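Local coordinates for protein nucleoporin NUP116 (Candida glabrata, PDB 3NF5) that is a GLFG-family nucleoporin, probably a structural constituent of the nuclear pore complex, represented here by its C-terminal, pore-targeting domain, at residues A[13-18]-A[66-72]; A[33-39]-A[53-58]. One frame throughout, in Å; residues are numbered along the deposited sequence.

In the fold
From the N terminus the chain enters the domain through residues 13-18, whose strand 16-19 is an outermost strand of the six-stranded antiparallel sheet. Interaction 1 closes a long loop by bringing residues 66-72, the short turn at 66-69 and the start of strand 70-73, back against that strand. Interaction 2 is nested inside this loop. It joins residues 33-39, which lead from helix 30-33 into strand 40-43, to residues 53-58, which follow strand 47-51, and so pairs the two connections flanking that hairpin. The centres of the two contacts are about 18 Å apart, yet the contacts meet where I18 CG1 packs on L39 CD1 at 4.1 Å.

Interaction 1: residues A[13-18]-A[66-72]; sequences DENYYI and CDDLVVF
Y16 lays its ring against C66 and D67, and these three residues account for most of the surface buried here. With CG anti to its own carbonyl carbon (chi1 -77°), the tyrosine swings its ring across to residues 66-72. D67 CB sits over one face, 3.8 Å from the centroid of the Y16 ring, in a CH-pi contact displaced toward the rim. The two side chains run roughly perpendicular, with the carboxylate turned 33° from the ring plane. Y16 OH has two partners: it gives a weak hydrogen bond to D67 OD1 (2.9 Å) and accepts the F72 backbone N-H (F72 N to Y16 OH 3.2 Å, N-H...O 160°).

This places the tyrosine on the turn that leads into strand 70-73, one half of a two-stranded antiparallel sheet, and ties that turn, closed by a bond from D67 N to V70 O, to an outermost strand of the domain's main sheet. Nearer the backbone, C66 CB touches Y16 CD1 at 3.9 Å, while C66 SG lies oblique to the ring and rests on I18 CB, also at 3.9 Å. V41 of the neighbouring strand 40-43 packs on C66 as well.

Ahead of the tyrosine, D13 forms an Asx motif: its OD2 accepts the Y16 backbone N-H at 3.1 Å, on the syn side of the carboxylate. D13 OD1 and D67 OD2, like charges, lie 4.5 Å apart.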
# COMPACT_ATOMS: atom_id res chain seq x y z
N ASP A 13 2.22 6.39 15.87
CA ASP A 13 2.53 5.45 14.83
C ASP A 13 3.91 5.71 14.23
O ASP A 13 4.29 6.83 13.91
CB ASP A 13 1.47 5.53 13.72
CG ASP A 13 1.78 4.61 12.55
OD1 ASP A 13 1.59 3.34 12.62
OD2 ASP A 13 2.23 5.19 11.54
N GLU A 14 4.65 4.63 14.13
CA GLU A 14 5.87 4.58 13.38
C GLU A 14 5.45 3.99 12.01
O GLU A 14 4.33 3.48 11.80
CB GLU A 14 6.88 3.65 14.13
N ASN A 15 6.33 4.04 11.06
CA ASN A 15 6.07 3.29 9.82
C ASN A 15 5.16 3.96 8.76
O ASN A 15 5.60 4.02 7.60
CB ASN A 15 5.54 1.87 10.08
CG ASN A 15 6.34 1.12 11.13
OD1 ASN A 15 5.80 0.74 12.19
ND2 ASN A 15 7.61 0.89 10.85
N TYR A 16 3.96 4.45 9.10
CA TYR A 16 3.09 5.05 8.04
C TYR A 16 3.49 6.45 7.72
O TYR A 16 3.88 7.20 8.58
CB TYR A 16 1.58 5.07 8.36
CG TYR A 16 0.94 3.75 8.18
CD1 TYR A 16 0.43 3.37 6.95
CD2 TYR A 16 0.86 2.84 9.23
CE1 TYR A 16 -0.17 2.14 6.76
CE2 TYR A 16 0.33 1.56 9.03
CZ TYR A 16 -0.21 1.24 7.80
OH TYR A 16 -0.78 0.01 7.56
N TYR A 17 3.27 6.81 6.48
CA TYR A 17 3.49 8.14 6.03
C TYR A 17 2.52 8.42 4.88
O TYR A 17 2.03 7.51 4.24
CB TYR A 17 4.94 8.38 5.61
CG TYR A 17 5.40 7.55 4.46
CD1 TYR A 17 5.34 8.03 3.15
CD2 TYR A 17 5.87 6.25 4.65
CE1 TYR A 17 5.77 7.26 2.07
CE2 TYR A 17 6.30 5.49 3.60
CZ TYR A 17 6.23 6.00 2.30
OH TYR A 17 6.64 5.26 1.28
N ILE A 18 2.26 9.70 4.65
CA ILE A 18 1.39 10.16 3.56
C ILE A 18 1.99 11.43 2.95
O ILE A 18 2.46 12.28 3.71
CB ILE A 18 -0.02 10.40 4.06
CG1 ILE A 18 -1.01 10.57 2.92
CG2 ILE A 18 -0.09 11.61 5.00
CD1 ILE A 18 -2.50 10.54 3.40
N CYS A 66 -4.23 6.54 6.39
CA CYS A 66 -3.18 5.60 6.85
C CYS A 66 -3.67 4.65 7.94
O CYS A 66 -4.20 5.09 8.98
CB CYS A 66 -2.01 6.37 7.45
SG CYS A 66 -1.17 7.48 6.34
N ASP A 67 -3.46 3.36 7.70
CA ASP A 67 -3.74 2.26 8.66
C ASP A 67 -5.22 2.02 9.03
O ASP A 67 -5.55 1.47 10.09
CB ASP A 67 -2.87 2.41 9.91
CG ASP A 67 -2.49 1.08 10.56
OD1 ASP A 67 -2.39 -0.00 9.93
OD2 ASP A 67 -2.24 1.16 11.76
N ASP A 68 -6.11 2.38 8.12
CA ASP A 68 -7.54 2.07 8.18
C ASP A 68 -8.03 1.86 6.73
O ASP A 68 -8.26 0.77 6.33
CB ASP A 68 -8.30 3.19 8.91
CG ASP A 68 -9.80 3.01 8.92
OD1 ASP A 68 -10.31 2.12 8.18
OD2 ASP A 68 -10.50 3.83 9.60
N LEU A 69 -8.10 2.90 5.92
CA LEU A 69 -8.44 2.71 4.51
C LEU A 69 -7.30 2.00 3.74
O LEU A 69 -7.56 1.26 2.83
CB LEU A 69 -8.66 4.06 3.84
CG LEU A 69 -9.96 4.78 4.28
CD1 LEU A 69 -10.06 6.07 3.42
CD2 LEU A 69 -11.15 3.85 4.05
N VAL A 70 -6.07 2.29 4.08
CA VAL A 70 -4.89 1.74 3.42
C VAL A 70 -4.05 1.10 4.51
O VAL A 70 -3.59 1.81 5.43
CB VAL A 70 -4.05 2.80 2.68
CG1 VAL A 70 -2.85 2.11 1.99
CG2 VAL A 70 -4.88 3.58 1.63
N VAL A 71 -3.86 -0.20 4.38
CA VAL A 71 -3.12 -1.05 5.37
C VAL A 71 -2.11 -1.93 4.61
O VAL A 71 -2.42 -2.54 3.62
CB VAL A 71 -4.12 -1.92 6.22
CG1 VAL A 71 -3.38 -2.98 7.10
CG2 VAL A 71 -5.02 -1.05 7.12
N PHE A 72 -0.87 -1.90 5.05
CA PHE A 72 0.19 -2.80 4.55
C PHE A 72 0.65 -3.63 5.75
O PHE A 72 0.91 -3.08 6.80
CB PHE A 72 1.35 -1.98 4.03
CG PHE A 72 1.03 -1.22 2.80
CD1 PHE A 72 1.04 -1.86 1.58
CD2 PHE A 72 0.64 0.12 2.87
CE1 PHE A 72 0.73 -1.16 0.43
CE2 PHE A 72 0.33 0.82 1.72
CZ PHE A 72 0.35 0.19 0.55

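Interaction 2: residues A[33-39]-A[53-58]; sequences IQKVENL and DPVDLS
The first torsion of L39 (chi1 176°) sets CG anti to the backbone N, and that of L57 (chi1 -59°) sets CG anti to the carbonyl carbon, which directs the two leucines to meet end to end through their CD2 methyls, L39 CD2 to L57 CD2 at 4.1 Å. V55 CG1 also meets L39 CD2, the valine and leucine side chains running roughly perpendicular. V36 CG2 touches L57 CD1, and I33 CG1 lies across L57 CB at 3.9 Å. L25 of helix 22-27 also packs on V36 and L57.

Three backbone bonds join the segments. V36 N reaches V55 O at 2.8 Å, V55 N returns to V36 O at 2.9 Å, and L57 N bonds to I33 O at 2.8 Å. A water accepts from L39 N and lies within hydrogen-bonding distance of V36 O and D53 O, though it has more acceptors in reach than protons to give.

At the other end Q34 and D56 run alongside one another in the same direction, amide and carboxylate planes 74° apart; Q34 CG lies 3.2 Å from S58 OG, and Q34 OE1 is hydrogen-bonded to K30 NZ. D56 OD1 accepts the S58 backbone N-H at 2.9 Å, on the anti side but 34° out of the carboxylate plane, forming an Asx turn.

The reciprocal V36–V55 bonds define an isolated antiparallel beta bridge, a single hydrogen-bonded pair joining the connections that flank the 40-43/47-51 hairpin of this nucleoporin domain.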
# COMPACT_ATOMS: atom_id res chain seq x y z
N ILE A 33 -9.14 19.55 -3.16
CA ILE A 33 -9.23 18.25 -2.46
C ILE A 33 -9.91 17.17 -3.33
O ILE A 33 -9.73 15.98 -3.05
CB ILE A 33 -9.90 18.39 -1.07
CG1 ILE A 33 -9.63 17.17 -0.17
CG2 ILE A 33 -11.41 18.58 -1.20
CD1 ILE A 33 -8.18 17.08 0.42
N GLN A 34 -10.65 17.58 -4.39
CA GLN A 34 -11.26 16.70 -5.36
C GLN A 34 -10.25 16.20 -6.39
O GLN A 34 -10.60 15.36 -7.16
CB GLN A 34 -12.46 17.37 -6.10
CG GLN A 34 -13.65 17.44 -5.28
CD GLN A 34 -14.78 18.43 -5.71
OE1 GLN A 34 -15.78 18.50 -5.03
NE2 GLN A 34 -14.58 19.23 -6.75
N LYS A 35 -9.02 16.70 -6.40
CA LYS A 35 -8.06 16.36 -7.46
C LYS A 35 -6.60 16.38 -6.93
O LYS A 35 -5.69 16.99 -7.49
CB LYS A 35 -8.26 17.22 -8.71
CG LYS A 35 -8.18 18.75 -8.48
CD LYS A 35 -7.94 19.50 -9.81
CE LYS A 35 -6.53 20.15 -9.86
NZ LYS A 35 -5.43 19.20 -9.41
N VAL A 36 -6.37 15.65 -5.85
CA VAL A 36 -5.08 15.62 -5.25
C VAL A 36 -4.16 14.78 -6.15
O VAL A 36 -4.47 13.64 -6.46
CB VAL A 36 -5.12 15.04 -3.82
CG1 VAL A 36 -3.67 14.90 -3.30
CG2 VAL A 36 -6.02 15.99 -2.97
N GLU A 37 -3.08 15.38 -6.62
CA GLU A 37 -2.08 14.67 -7.41
C GLU A 37 -0.92 14.05 -6.63
O GLU A 37 -0.59 14.47 -5.53
CB GLU A 37 -1.51 15.62 -8.49
N ASN A 38 -0.34 13.03 -7.22
CA ASN A 38 0.81 12.29 -6.67
C ASN A 38 0.60 11.91 -5.21
O ASN A 38 1.57 12.03 -4.41
CB ASN A 38 2.12 13.10 -6.80
CG ASN A 38 2.45 13.40 -8.26
OD1 ASN A 38 1.93 12.75 -9.16
ND2 ASN A 38 3.28 14.39 -8.49
N LEU A 39 -0.63 11.54 -4.84
CA LEU A 39 -0.88 10.99 -3.48
C LEU A 39 -0.09 9.64 -3.27
O LEU A 39 -0.14 8.70 -4.08
CB LEU A 39 -2.37 10.81 -3.17
CG LEU A 39 -2.86 10.18 -1.84
CD1 LEU A 39 -2.51 11.18 -0.79
CD2 LEU A 39 -4.33 9.88 -1.75
N ASP A 53 -3.48 8.63 -10.98
CA ASP A 53 -4.38 9.72 -11.35
C ASP A 53 -4.69 10.61 -10.17
O ASP A 53 -4.57 10.15 -9.03
CB ASP A 53 -5.65 9.13 -11.86
CG ASP A 53 -5.49 8.41 -13.22
OD1 ASP A 53 -4.63 8.81 -14.07
OD2 ASP A 53 -6.21 7.40 -13.37
N PRO A 54 -5.22 11.83 -10.43
CA PRO A 54 -5.84 12.60 -9.33
C PRO A 54 -6.85 11.82 -8.47
O PRO A 54 -7.69 11.10 -8.99
CB PRO A 54 -6.54 13.75 -10.04
CG PRO A 54 -5.89 13.85 -11.39
CD PRO A 54 -5.48 12.45 -11.75
N VAL A 55 -6.78 12.02 -7.15
CA VAL A 55 -7.70 11.41 -6.21
C VAL A 55 -8.65 12.47 -5.60
O VAL A 55 -8.22 13.57 -5.27
CB VAL A 55 -6.83 10.64 -5.18
CG1 VAL A 55 -7.53 10.32 -4.07
CG2 VAL A 55 -6.31 9.35 -5.89
N ASP A 56 -9.94 12.12 -5.48
CA ASP A 56 -10.92 12.97 -4.80
C ASP A 56 -11.01 12.57 -3.36
O ASP A 56 -11.57 11.53 -3.04
CB ASP A 56 -12.29 12.79 -5.51
CG ASP A 56 -13.40 13.57 -4.85
OD1 ASP A 56 -13.15 14.27 -3.86
OD2 ASP A 56 -14.55 13.49 -5.34
N LEU A 57 -10.38 13.32 -2.47
CA LEU A 57 -10.49 13.04 -1.03
C LEU A 57 -11.65 13.76 -0.27
O LEU A 57 -11.63 13.82 0.98
CB LEU A 57 -9.14 13.34 -0.38
CG LEU A 57 -7.89 12.59 -0.89
CD1 LEU A 57 -6.71 13.11 -0.08
CD2 LEU A 57 -8.13 11.11 -0.68
N SER A 58 -12.66 14.28 -0.99
CA SER A 58 -13.69 15.10 -0.33
C SER A 58 -14.34 14.22 0.69
O SER A 58 -14.63 13.09 0.37
CB SER A 58 -14.85 15.52 -1.26
OG SER A 58 -14.47 15.90 -2.55
O HOH W 1 -3.03 11.21 -6.65